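Local coordinates for protein lipid II:glycine glycyltransferase (Staphylococcus aureus, PDB 6SNR) that probably adds the first glycine of the pentaglycine cross-bridge to membrane-bound lipid II, taking it from glycyl-tRNA without the ribosome, at residues N20-Q25 and D108-V113; L24-W29 and M310-K315; R74-D79 and E84-L89; T117-N122 and E383-F388. All coordinates share one frame; numbering follows the deposited sequence.

Contact 1 of 4, residues N20-Q25 and D108-V113; sequences NGDLLQ and DPDVEV
The amide end of N20 rests against a methyl of V111, and this is the close-packed part of the contact. With CG anti to its own carbonyl carbon (chi1 -64°), the N20 amide reaches the second loop, where OD1 lies 3.7 Å and ND2 3.8 Å from V111 CG2. ND2 is also held by the carbonyl of V78, which probably sets the rotation of the amide and leaves OD1 facing D110 O at 3.4 Å; both are acceptors, so the two are merely neighbours. Asparagine suits the place because it offers a donor for V78 and a flat surface for the valine methyl.

On the looser side the loops are joined largely through water. One water donates to N20 O at 2.7 Å and accepts from D110 N at 2.8 Å, linking the two backbones. The carboxylates of D22 and D110 stand apart, D22 OD1 4.1 Å from D110 OD2, with their planes 86° to each other. A second water lies between them and donates to D110 OD2, but its approach to D22 OD1 is doubtfully short. Like charges can probably stay this close because D110 forms salt bridges to K315 and K384, while D22 OD1 meets the hydroxyl of Y317. The other oxygen, D22 OD2, accepts from L24 N at 3.0 Å. That bond makes an Asx turn, and D110 centres an inverse gamma turn. These two loop motifs face each other where the two mixed sheets adjoin, consistent with the paired acetyltransferase-like domains of FemABX proteins.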
loop_
_atom_site.group_PDB
_atom_site.type_symbol
_atom_site.label_atom_id
_atom_site.label_comp_id
_atom_site.label_asym_id
_atom_site.label_seq_id
_atom_site.Cartn_x
_atom_site.Cartn_y
_atom_site.Cartn_z
ATOM N N ASN A 20 7.637 -10.415 -12.534
ATOM C CA ASN A 20 7.924 -10.955 -11.207
ATOM C C ASN A 20 8.818 -10.099 -10.316
ATOM O O ASN A 20 9.323 -10.589 -9.307
ATOM C CB ASN A 20 8.496 -12.369 -11.327
ATOM C CG ASN A 20 7.501 -13.355 -11.934
ATOM O OD1 ASN A 20 6.283 -13.208 -11.803
ATOM N ND2 ASN A 20 8.025 -14.421 -12.524
ATOM N N GLY A 21 9.011 -8.834 -10.691
ATOM C CA GLY A 21 9.619 -7.860 -9.823
ATOM C C GLY A 21 8.788 -7.513 -8.605
ATOM O O GLY A 21 7.606 -7.877 -8.520
ATOM N N ASP A 22 9.420 -6.867 -7.634
ATOM C CA ASP A 22 8.745 -6.537 -6.368
ATOM C C ASP A 22 9.568 -5.502 -5.664
ATOM O O ASP A 22 10.828 -5.468 -5.799
ATOM C CB ASP A 22 8.551 -7.773 -5.462
ATOM C CG ASP A 22 7.585 -7.507 -4.320
ATOM O OD1 ASP A 22 6.353 -7.489 -4.642
ATOM O OD2 ASP A 22 8.004 -7.242 -3.182
ATOM N N LEU A 23 8.897 -4.700 -4.844
ATOM C CA LEU A 23 9.532 -3.773 -3.913
ATOM C C LEU A 23 10.698 -4.425 -3.101
ATOM O O LEU A 23 11.749 -3.795 -2.876
ATOM C CB LEU A 23 8.479 -3.235 -2.942
ATOM C CG LEU A 23 8.902 -2.327 -1.831
ATOM C CD1 LEU A 23 9.416 -1.017 -2.418
ATOM C CD2 LEU A 23 7.772 -2.112 -0.801
ATOM N N LEU A 24 10.508 -5.660 -2.628
ATOM C CA LEU A 24 11.461 -6.266 -1.713
ATOM C C LEU A 24 12.758 -6.731 -2.411
ATOM O O LEU A 24 13.668 -7.159 -1.711
ATOM C CB LEU A 24 10.786 -7.423 -0.940
ATOM C CG LEU A 24 9.551 -7.123 -0.110
ATOM C CD1 LEU A 24 9.258 -8.212 0.943
ATOM C CD2 LEU A 24 9.352 -5.722 0.411
ATOM N N GLN A 25 12.834 -6.580 -3.749
ATOM C CA GLN A 25 14.045 -6.834 -4.526
ATOM C C GLN A 25 14.787 -5.563 -4.962
ATOM O O GLN A 25 15.804 -5.662 -5.674
ATOM C CB GLN A 25 13.781 -7.741 -5.693
ATOM C CG GLN A 25 13.484 -9.190 -5.284
ATOM C CD GLN A 25 14.771 -9.867 -4.810
ATOM O OE1 GLN A 25 15.026 -10.127 -3.583
ATOM N NE2 GLN A 25 15.588 -10.074 -5.745
ATOM N N ASP A 108 10.755 -16.594 -2.219
ATOM C CA ASP A 108 9.299 -16.418 -2.064
ATOM C C ASP A 108 8.762 -15.461 -3.152
ATOM O O ASP A 108 8.221 -14.388 -2.834
ATOM C CB ASP A 108 8.868 -16.020 -0.619
ATOM C CG ASP A 108 9.569 -14.827 -0.033
ATOM O OD1 ASP A 108 10.489 -14.251 -0.658
ATOM O OD2 ASP A 108 9.293 -14.448 1.099
ATOM N N PRO A 109 8.917 -15.826 -4.423
ATOM C CA PRO A 109 8.633 -14.883 -5.481
ATOM C C PRO A 109 7.134 -14.579 -5.590
ATOM O O PRO A 109 6.306 -15.382 -5.156
ATOM C CB PRO A 109 9.148 -15.585 -6.719
ATOM C CG PRO A 109 9.002 -17.051 -6.408
ATOM C CD PRO A 109 9.346 -17.119 -4.953
ATOM N N ASP A 110 6.799 -13.433 -6.152
ATOM C CA ASP A 110 5.396 -13.069 -6.359
ATOM C C ASP A 110 4.890 -13.718 -7.648
ATOM O O ASP A 110 4.839 -13.081 -8.697
ATOM C CB ASP A 110 5.266 -11.561 -6.447
ATOM C CG ASP A 110 3.822 -11.074 -6.491
ATOM O OD1 ASP A 110 2.845 -11.873 -6.381
ATOM O OD2 ASP A 110 3.696 -9.857 -6.694
ATOM N N VAL A 111 4.549 -15.008 -7.555
ATOM C CA VAL A 111 3.988 -15.779 -8.651
ATOM C C VAL A 111 2.684 -16.373 -8.129
ATOM O O VAL A 111 2.660 -17.002 -7.110
ATOM C CB VAL A 111 4.940 -16.895 -9.162
ATOM C CG1 VAL A 111 4.286 -17.769 -10.245
ATOM C CG2 VAL A 111 6.210 -16.252 -9.685
ATOM N N GLU A 112 1.598 -16.089 -8.825
ATOM C CA GLU A 112 0.292 -16.598 -8.402
ATOM C C GLU A 112 0.181 -18.110 -8.685
ATOM O O GLU A 112 0.739 -18.616 -9.672
ATOM C CB GLU A 112 -0.799 -15.765 -9.089
ATOM C CG GLU A 112 -0.935 -14.383 -8.451
ATOM C CD GLU A 112 -1.947 -13.444 -9.100
ATOM O OE1 GLU A 112 -2.401 -13.714 -10.240
ATOM O OE2 GLU A 112 -2.236 -12.405 -8.446
ATOM N N VAL A 113 -0.550 -18.828 -7.839
ATOM C CA VAL A 113 -0.670 -20.287 -7.974
ATOM C C VAL A 113 -1.248 -20.627 -9.356
ATOM O O VAL A 113 -0.795 -21.598 -9.990
ATOM C CB VAL A 113 -1.565 -20.908 -6.888
ATOM C CG1 VAL A 113 -1.857 -22.390 -7.226
ATOM C CG2 VAL A 113 -0.931 -20.771 -5.514
HETATM O O HOH W 1 8.574 -11.395 -6.787
HETATM O O HOH W 2 4.030 -7.753 -5.207
#

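Contact 2 of 4, residues L24-W29 and M310-K315; sequences LQLTKW and MFAGSK
One methyl of L26 touches the end of a beta hairpin with a two-residue turn, formed by strands 302-312 and 315-323 and closed by a type II' turn from A312 to K315. In the first shell, L26 CD1 lies 4.1 Å from A312 CB and 3.9 Å from F311 O, so the methyl meets a small side chain and the backbone beside it. Alanine fits because its CB, pointing toward L26, allows the leucine to come near the strand. L26 is placed with CG anti to its carbonyl carbon (chi1 -61°), and its side chain also packs on D12 and V15 of helix 8-17.

Further out, each partner is set by its backbone. L26 takes the N-cap position, and its carbonyl accepts a weak bond from W29 N in the first turn of helix 27-33. Across the contact, A312 CB also packs on Y317, one strand over. G313, with its positive phi of 68°, occupies the turn corner where a residue lacking a side chain is most at ease. The turn is closed from both sides: A312 N donates to K315 O at 2.8 Å, and K315 N returns a longer bond to A312 O at 3.2 Å.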
loop_
_atom_site.group_PDB
_atom_site.type_symbol
_atom_site.label_atom_id
_atom_site.label_comp_id
_atom_site.label_asym_id
_atom_site.label_seq_id
_atom_site.Cartn_x
_atom_site.Cartn_y
_atom_site.Cartn_z
ATOM N N LEU A 24 10.508 -5.660 -2.628
ATOM C CA LEU A 24 11.461 -6.266 -1.713
ATOM C C LEU A 24 12.758 -6.731 -2.411
ATOM O O LEU A 24 13.668 -7.159 -1.711
ATOM C CB LEU A 24 10.786 -7.423 -0.940
ATOM C CG LEU A 24 9.551 -7.123 -0.110
ATOM C CD1 LEU A 24 9.258 -8.212 0.943
ATOM C CD2 LEU A 24 9.352 -5.722 0.411
ATOM N N GLN A 25 12.834 -6.580 -3.749
ATOM C CA GLN A 25 14.045 -6.834 -4.526
ATOM C C GLN A 25 14.787 -5.563 -4.962
ATOM O O GLN A 25 15.804 -5.662 -5.674
ATOM C CB GLN A 25 13.781 -7.741 -5.693
ATOM C CG GLN A 25 13.484 -9.190 -5.284
ATOM C CD GLN A 25 14.771 -9.867 -4.810
ATOM O OE1 GLN A 25 15.026 -10.127 -3.583
ATOM N NE2 GLN A 25 15.588 -10.074 -5.745
ATOM N N LEU A 26 14.282 -4.404 -4.579
ATOM C CA LEU A 26 14.961 -3.127 -4.930
ATOM C C LEU A 26 16.148 -2.861 -4.034
ATOM O O LEU A 26 16.132 -3.124 -2.826
ATOM C CB LEU A 26 13.982 -1.927 -4.852
ATOM C CG LEU A 26 12.781 -1.990 -5.798
ATOM C CD1 LEU A 26 11.924 -0.736 -5.594
ATOM C CD2 LEU A 26 13.247 -2.085 -7.238
ATOM N N THR A 27 17.178 -2.218 -4.613
ATOM C CA THR A 27 18.336 -1.909 -3.846
ATOM C C THR A 27 18.097 -0.995 -2.633
ATOM O O THR A 27 18.715 -1.165 -1.601
ATOM C CB THR A 27 19.517 -1.373 -4.707
ATOM O OG1 THR A 27 19.206 -0.052 -5.202
ATOM C CG2 THR A 27 19.862 -2.273 -5.842
ATOM N N LYS A 28 17.183 -0.010 -2.756
ATOM C CA LYS A 28 16.909 0.872 -1.636
ATOM C C LYS A 28 16.086 0.164 -0.537
ATOM O O LYS A 28 16.146 0.568 0.612
ATOM C CB LYS A 28 16.180 2.141 -2.105
ATOM C CG LYS A 28 16.972 3.001 -3.042
ATOM C CD LYS A 28 18.215 3.552 -2.401
ATOM C CE LYS A 28 18.702 4.761 -3.210
ATOM N NZ LYS A 28 17.667 5.851 -3.317
ATOM N N TRP A 29 15.369 -0.901 -0.909
ATOM C CA TRP A 29 14.723 -1.733 0.147
ATOM C C TRP A 29 15.811 -2.433 0.984
ATOM O O TRP A 29 15.760 -2.477 2.238
ATOM C CB TRP A 29 13.788 -2.747 -0.451
ATOM C CG TRP A 29 13.141 -3.563 0.602
ATOM C CD1 TRP A 29 13.507 -4.815 1.008
ATOM C CD2 TRP A 29 12.058 -3.166 1.449
ATOM N NE1 TRP A 29 12.728 -5.210 2.047
ATOM C CE2 TRP A 29 11.825 -4.229 2.338
ATOM C CE3 TRP A 29 11.264 -2.013 1.548
ATOM C CZ2 TRP A 29 10.807 -4.198 3.276
ATOM C CZ3 TRP A 29 10.282 -1.970 2.491
ATOM C CH2 TRP A 29 10.059 -3.060 3.352
ATOM N N MET A 310 4.065 2.837 -1.402
ATOM C CA MET A 310 5.345 2.468 -2.048
ATOM C C MET A 310 5.146 2.060 -3.462
ATOM O O MET A 310 4.038 1.705 -3.872
ATOM C CB MET A 310 5.988 1.262 -1.311
ATOM C CG MET A 310 5.977 1.314 0.178
ATOM S SD MET A 310 6.606 2.822 0.907
ATOM C CE MET A 310 5.154 3.423 1.649
ATOM N N PHE A 311 6.219 2.027 -4.271
ATOM C CA PHE A 311 6.132 1.617 -5.656
ATOM C C PHE A 311 7.312 0.736 -6.065
ATOM O O PHE A 311 8.443 0.919 -5.562
ATOM C CB PHE A 311 6.208 2.791 -6.622
ATOM C CG PHE A 311 5.021 3.728 -6.522
ATOM C CD1 PHE A 311 5.014 4.778 -5.627
ATOM C CD2 PHE A 311 3.948 3.509 -7.318
ATOM C CE1 PHE A 311 3.890 5.639 -5.540
ATOM C CE2 PHE A 311 2.843 4.338 -7.254
ATOM C CZ PHE A 311 2.808 5.392 -6.359
ATOM N N ALA A 312 7.030 -0.130 -7.003
ATOM C CA ALA A 312 8.044 -0.894 -7.746
ATOM C C ALA A 312 7.564 -1.078 -9.152
ATOM O O ALA A 312 6.911 -2.055 -9.485
ATOM C CB ALA A 312 8.349 -2.244 -7.049
ATOM N N GLY A 313 7.818 -0.086 -10.028
ATOM C CA GLY A 313 7.307 -0.172 -11.362
ATOM C C GLY A 313 5.801 -0.047 -11.402
ATOM O O GLY A 313 5.244 0.882 -10.772
ATOM N N SER A 314 5.174 -0.962 -12.102
ATOM C CA SER A 314 3.715 -0.952 -12.212
ATOM C C SER A 314 3.013 -1.432 -10.935
ATOM O O SER A 314 1.754 -1.387 -10.864
ATOM C CB SER A 314 3.276 -1.760 -13.409
ATOM O OG SER A 314 3.389 -3.121 -13.161
ATOM N N LYS A 315 3.760 -1.878 -9.922
ATOM C CA LYS A 315 3.144 -2.287 -8.635
ATOM C C LYS A 315 3.203 -1.141 -7.640
ATOM O O LYS A 315 4.249 -0.564 -7.405
ATOM C CB LYS A 315 3.865 -3.530 -8.030
ATOM C CG LYS A 315 3.731 -4.772 -8.881
ATOM C CD LYS A 315 4.528 -5.938 -8.331
ATOM C CE LYS A 315 4.363 -7.118 -9.269
ATOM N NZ LYS A 315 5.036 -8.330 -8.754
#

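Contact 3 of 4, residues R74-D79 and E84-L89; sequences RGFVVD and EALNAL
The ring of F76 carries L89 over one face: L89 CB stands 3.9 Å above the ring plane, displaced toward the rim. This is a CH-pi contact, with CB 4.2 Å from the ring centroid and 23° off the normal. L86 comes obliquely, its CD1 3.7 Å from F76 CD2, and crosses the phenylalanine at about a right angle. F76 and L89 instead slide past each other in opposite directions. Outside the two segments, A55 of strand 50-61 also touches F76.

V78, two residues on, points toward the same helix, whereas V77 between them turns away. V78 and L89 reach for each other tip to tip, with V78 CB 3.7 Å from L89 CD1. The branched valine uses both methyls: CG2 meets A85 CB at 3.8 Å, and CG1 approaches L86 CD1. Its chi1 of 70° sets CG2 anti to the backbone N. A85 is small enough for the strand end to approach the helix backbone. L86 reaches the ring with its CD1, while L89 lays its CB on the ring face and sends its CD1 to V78. A cis peptide precedes F76 where the chain enters this part.

The pairing joins the first strand and the helix of the beta-alpha-beta unit 68-78, 83-99, 102-107. With no hydrogen bond between the segments, their grip is apolar, resting on complementary shape and the exclusion of water.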
loop_
_atom_site.group_PDB
_atom_site.type_symbol
_atom_site.label_atom_id
_atom_site.label_comp_id
_atom_site.label_asym_id
_atom_site.label_seq_id
_atom_site.Cartn_x
_atom_site.Cartn_y
_atom_site.Cartn_z
ATOM N N ARG A 74 11.070 -11.950 -2.007
ATOM C CA ARG A 74 10.330 -11.747 -3.255
ATOM C C ARG A 74 11.180 -11.859 -4.547
ATOM O O ARG A 74 10.815 -11.365 -5.592
ATOM C CB ARG A 74 9.532 -10.432 -3.211
ATOM C CG ARG A 74 8.407 -10.451 -2.164
ATOM C CD ARG A 74 7.240 -11.180 -2.714
ATOM N NE ARG A 74 6.054 -11.123 -1.838
ATOM C CZ ARG A 74 5.409 -12.177 -1.338
ATOM N NH1 ARG A 74 5.839 -13.416 -1.550
ATOM N NH2 ARG A 74 4.275 -11.930 -0.633
ATOM N N GLY A 75 12.284 -12.601 -4.457
ATOM C CA GLY A 75 13.023 -13.082 -5.632
ATOM C C GLY A 75 12.957 -14.587 -5.717
ATOM O O GLY A 75 12.203 -15.207 -4.942
ATOM N N PHE A 76 13.714 -15.211 -6.639
ATOM C CA PHE A 76 14.412 -14.540 -7.736
ATOM C C PHE A 76 13.478 -13.775 -8.685
ATOM O O PHE A 76 12.301 -14.128 -8.867
ATOM C CB PHE A 76 15.109 -15.566 -8.644
ATOM C CG PHE A 76 15.882 -16.667 -7.945
ATOM C CD1 PHE A 76 17.140 -16.438 -7.393
ATOM C CD2 PHE A 76 15.357 -17.947 -7.873
ATOM C CE1 PHE A 76 17.875 -17.453 -6.838
ATOM C CE2 PHE A 76 16.084 -18.979 -7.308
ATOM C CZ PHE A 76 17.347 -18.738 -6.801
ATOM N N VAL A 77 14.008 -12.751 -9.330
ATOM C CA VAL A 77 13.284 -11.959 -10.335
ATOM C C VAL A 77 13.646 -12.498 -11.714
ATOM O O VAL A 77 14.664 -12.122 -12.333
ATOM C CB VAL A 77 13.535 -10.466 -10.195
ATOM C CG1 VAL A 77 12.708 -9.705 -11.222
ATOM C CG2 VAL A 77 13.210 -9.989 -8.788
ATOM N N VAL A 78 12.809 -13.425 -12.160
ATOM C CA VAL A 78 13.056 -14.229 -13.348
ATOM C C VAL A 78 11.735 -14.834 -13.817
ATOM O O VAL A 78 10.839 -15.004 -13.039
ATOM C CB VAL A 78 14.113 -15.325 -13.094
ATOM C CG1 VAL A 78 13.642 -16.444 -12.170
ATOM C CG2 VAL A 78 14.615 -15.901 -14.408
ATOM N N ASP A 79 11.653 -15.141 -15.101
ATOM C CA ASP A 79 10.592 -15.993 -15.646
ATOM C C ASP A 79 10.887 -17.435 -15.207
ATOM O O ASP A 79 11.897 -18.008 -15.622
ATOM C CB ASP A 79 10.550 -15.806 -17.171
ATOM C CG ASP A 79 9.509 -16.675 -17.868
ATOM O OD1 ASP A 79 8.846 -17.519 -17.217
ATOM O OD2 ASP A 79 9.371 -16.498 -19.103
ATOM N N GLU A 84 17.042 -22.199 -17.986
ATOM C CA GLU A 84 18.462 -21.875 -18.035
ATOM C C GLU A 84 18.776 -20.697 -17.120
ATOM O O GLU A 84 19.757 -20.724 -16.420
ATOM C CB GLU A 84 18.945 -21.610 -19.460
ATOM C CG GLU A 84 18.994 -22.866 -20.324
ATOM C CD GLU A 84 20.266 -23.687 -20.151
ATOM O OE1 GLU A 84 20.938 -23.593 -19.088
ATOM O OE2 GLU A 84 20.595 -24.444 -21.095
ATOM N N ALA A 85 17.925 -19.685 -17.132
ATOM C CA ALA A 85 18.153 -18.514 -16.288
ATOM C C ALA A 85 17.932 -18.879 -14.829
ATOM O O ALA A 85 18.676 -18.443 -13.935
ATOM C CB ALA A 85 17.212 -17.384 -16.696
ATOM N N LEU A 86 16.863 -19.611 -14.544
ATOM C CA LEU A 86 16.625 -20.050 -13.161
ATOM C C LEU A 86 17.795 -20.853 -12.602
ATOM O O LEU A 86 18.277 -20.569 -11.494
ATOM C CB LEU A 86 15.330 -20.859 -13.061
ATOM C CG LEU A 86 14.880 -21.356 -11.695
ATOM C CD1 LEU A 86 14.611 -20.218 -10.705
ATOM C CD2 LEU A 86 13.631 -22.206 -11.907
ATOM N N ASN A 87 18.285 -21.868 -13.360
ATOM C CA ASN A 87 19.437 -22.642 -12.876
ATOM C C ASN A 87 20.680 -21.796 -12.647
ATOM O O ASN A 87 21.427 -21.987 -11.688
ATOM C CB ASN A 87 19.761 -23.761 -13.892
ATOM C CG ASN A 87 21.018 -24.543 -13.545
ATOM O OD1 ASN A 87 22.031 -24.456 -14.279
ATOM N ND2 ASN A 87 20.981 -25.305 -12.451
ATOM N N ALA A 88 20.923 -20.864 -13.563
ATOM C CA ALA A 88 22.086 -19.999 -13.431
ATOM C C ALA A 88 22.020 -19.104 -12.207
ATOM O O ALA A 88 23.009 -18.913 -11.494
ATOM C CB ALA A 88 22.273 -19.189 -14.662
ATOM N N LEU A 89 20.828 -18.554 -11.944
ATOM C CA LEU A 89 20.635 -17.837 -10.702
ATOM C C LEU A 89 20.890 -18.680 -9.464
ATOM O O LEU A 89 21.552 -18.205 -8.502
ATOM C CB LEU A 89 19.215 -17.200 -10.655
ATOM C CG LEU A 89 19.015 -16.028 -11.588
ATOM C CD1 LEU A 89 17.546 -15.720 -11.771
ATOM C CD2 LEU A 89 19.757 -14.792 -11.116
#

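Contact 4 of 4, residues T117-N122 and E383-F388; sequences TDALQN and EKIGEF
L120 and F388 cross at about a right angle, the leucine presenting one methyl to the rim of the ring. L120 CD2 lies 3.7 Å from F388 CZ and 4.0 Å from CE2, at the ring edge and in its plane. The leucine CG is anti to its carbonyl carbon (chi1 -71°), and although CB does not itself aim at the loop, the branched end comes nearer to it. The same methyl also approaches I385 CB, at a looser 4.4 Å.

I385 points toward the helix and extends its long branch to A119, where I385 CD1 meets A119 CB at 3.7 Å. Its chi1 of 55° holds CG1 between the backbone N and the carbonyl carbon, with CD1 carried onward to the alanine. Alanine suits this face of the helix because its single methyl receives the isoleucine without pushing the loop back. Leucine, one residue later, has the length to reach the phenylalanine. G386, which follows I385 in the loop, has a phi of 108°, backbone geometry in which a CB would collide with the preceding carbonyl oxygen.

Around this apolar patch, F388 also meets the ring of H130, while N122 packs on L86 of helix 83-99. Backbone bonds of I385 to V111 and of F388 to I107 tie this connection to strand 102-107 and the loop after it. Through A119 and L120, helix 117-125 packs on the link between strands 380-383 and 388-391.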
loop_
_atom_site.group_PDB
_atom_site.type_symbol
_atom_site.label_atom_id
_atom_site.label_comp_id
_atom_site.label_asym_id
_atom_site.label_seq_id
_atom_site.Cartn_x
_atom_site.Cartn_y
_atom_site.Cartn_z
ATOM N N THR A 117 2.549 -23.328 -12.232
ATOM C CA THR A 117 2.800 -24.756 -12.467
ATOM C C THR A 117 4.274 -24.999 -12.815
ATOM O O THR A 117 4.912 -25.845 -12.185
ATOM C CB THR A 117 1.868 -25.338 -13.570
ATOM O OG1 THR A 117 0.508 -25.237 -13.144
ATOM C CG2 THR A 117 2.174 -26.819 -13.855
ATOM N N ASP A 118 4.793 -24.235 -13.773
ATOM C CA ASP A 118 6.212 -24.276 -14.132
ATOM C C ASP A 118 7.110 -23.982 -12.943
ATOM O O ASP A 118 8.106 -24.688 -12.723
ATOM C CB ASP A 118 6.536 -23.288 -15.266
ATOM C CG ASP A 118 6.112 -23.801 -16.635
ATOM O OD1 ASP A 118 5.618 -24.948 -16.732
ATOM O OD2 ASP A 118 6.266 -23.061 -17.625
ATOM N N ALA A 119 6.803 -22.913 -12.193
ATOM C CA ALA A 119 7.634 -22.573 -11.029
ATOM C C ALA A 119 7.727 -23.705 -10.021
ATOM O O ALA A 119 8.812 -24.090 -9.589
ATOM C CB ALA A 119 7.162 -21.269 -10.342
ATOM N N LEU A 120 6.578 -24.258 -9.649
ATOM C CA LEU A 120 6.559 -25.341 -8.695
ATOM C C LEU A 120 7.382 -26.504 -9.209
ATOM O O LEU A 120 8.171 -27.063 -8.456
ATOM C CB LEU A 120 5.108 -25.795 -8.436
ATOM C CG LEU A 120 4.292 -24.772 -7.637
ATOM C CD1 LEU A 120 2.777 -24.994 -7.798
ATOM C CD2 LEU A 120 4.661 -24.834 -6.187
ATOM N N GLN A 121 7.191 -26.855 -10.483
ATOM C CA GLN A 121 7.843 -28.046 -11.071
ATOM C C GLN A 121 9.348 -27.853 -11.126
ATOM O O GLN A 121 10.146 -28.728 -10.685
ATOM C CB GLN A 121 7.282 -28.330 -12.473
ATOM C CG GLN A 121 5.861 -28.889 -12.415
ATOM C CD GLN A 121 5.335 -29.426 -13.746
ATOM O OE1 GLN A 121 6.026 -29.416 -14.761
ATOM N NE2 GLN A 121 4.098 -29.925 -13.728
ATOM N N ASN A 122 9.741 -26.674 -11.595
ATOM C CA ASN A 122 11.137 -26.384 -11.889
ATOM C C ASN A 122 11.922 -26.162 -10.611
ATOM O O ASN A 122 13.096 -26.563 -10.511
ATOM C CB ASN A 122 11.268 -25.155 -12.837
ATOM C CG ASN A 122 10.796 -25.435 -14.283
ATOM O OD1 ASN A 122 10.621 -26.598 -14.708
ATOM N ND2 ASN A 122 10.551 -24.367 -15.031
ATOM N N GLU A 383 -3.209 -15.288 -4.561
ATOM C CA GLU A 383 -2.650 -16.410 -3.823
ATOM C C GLU A 383 -1.347 -16.800 -4.497
ATOM O O GLU A 383 -1.349 -17.107 -5.685
ATOM C CB GLU A 383 -3.584 -17.631 -3.899
ATOM N N LYS A 384 -0.244 -16.732 -3.739
ATOM C CA LYS A 384 1.089 -16.934 -4.263
ATOM C C LYS A 384 1.536 -18.376 -4.039
ATOM O O LYS A 384 0.973 -19.105 -3.207
ATOM C CB LYS A 384 2.055 -15.988 -3.542
ATOM C CG LYS A 384 1.973 -14.502 -3.920
ATOM C CD LYS A 384 0.679 -13.771 -3.861
ATOM C CE LYS A 384 0.880 -12.263 -3.622
ATOM N NZ LYS A 384 0.885 -11.447 -4.841
ATOM N N ILE A 385 2.557 -18.785 -4.769
ATOM C CA ILE A 385 3.033 -20.171 -4.650
ATOM C C ILE A 385 3.680 -20.447 -3.302
ATOM O O ILE A 385 3.700 -21.603 -2.848
ATOM C CB ILE A 385 3.975 -20.525 -5.827
ATOM C CG1 ILE A 385 5.153 -19.559 -5.972
ATOM C CG2 ILE A 385 3.175 -20.571 -7.108
ATOM C CD1 ILE A 385 6.243 -20.079 -6.921
ATOM N N GLY A 386 4.223 -19.415 -2.632
ATOM C CA GLY A 386 4.759 -19.558 -1.309
ATOM C C GLY A 386 6.275 -19.510 -1.193
ATOM O O GLY A 386 6.927 -18.864 -1.980
ATOM N N GLU A 387 6.774 -20.153 -0.149
ATOM C CA GLU A 387 8.147 -20.067 0.311
ATOM C C GLU A 387 8.858 -21.377 0.037
ATOM O O GLU A 387 8.291 -22.454 0.272
ATOM C CB GLU A 387 8.171 -19.716 1.798
ATOM C CG GLU A 387 9.551 -19.403 2.348
ATOM C CD GLU A 387 9.449 -18.915 3.759
ATOM O OE1 GLU A 387 8.980 -17.771 3.993
ATOM O OE2 GLU A 387 9.862 -19.638 4.668
ATOM N N PHE A 388 10.101 -21.301 -0.464
ATOM C CA PHE A 388 10.879 -22.476 -0.830
ATOM C C PHE A 388 12.301 -22.317 -0.293
ATOM O O PHE A 388 12.871 -21.224 -0.322
ATOM C CB PHE A 388 11.005 -22.580 -2.362
ATOM C CG PHE A 388 9.684 -22.668 -3.098
ATOM C CD1 PHE A 388 8.927 -21.545 -3.325
ATOM C CD2 PHE A 388 9.214 -23.894 -3.575
ATOM C CE1 PHE A 388 7.714 -21.632 -3.949
ATOM C CE2 PHE A 388 8.003 -23.970 -4.251
ATOM C CZ PHE A 388 7.252 -22.836 -4.424
#

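How the contacts relate
From the N terminus, contacts 1 and 2 start from one stretch, sharing L24 and Q25. Contact 1 closes first, at 108-113, joining two loops, whereas contact 2 waits until 310-315, spans most of the chain and reaches the hairpin of the second sheet. Contact 3, a short closure from 74-79 to 84-89, falls within both loops and holds a strand of the first sheet to its helix. Contact 4 opens at 117-122, after contacts 1 and 3 have closed, and crosses contact 2, packing helix 117-125 on the chain returning from the second sheet to the first. K315 ties contact 2 to contact 1 through G21 and D110, and K384 ties contact 4 to D110 as well.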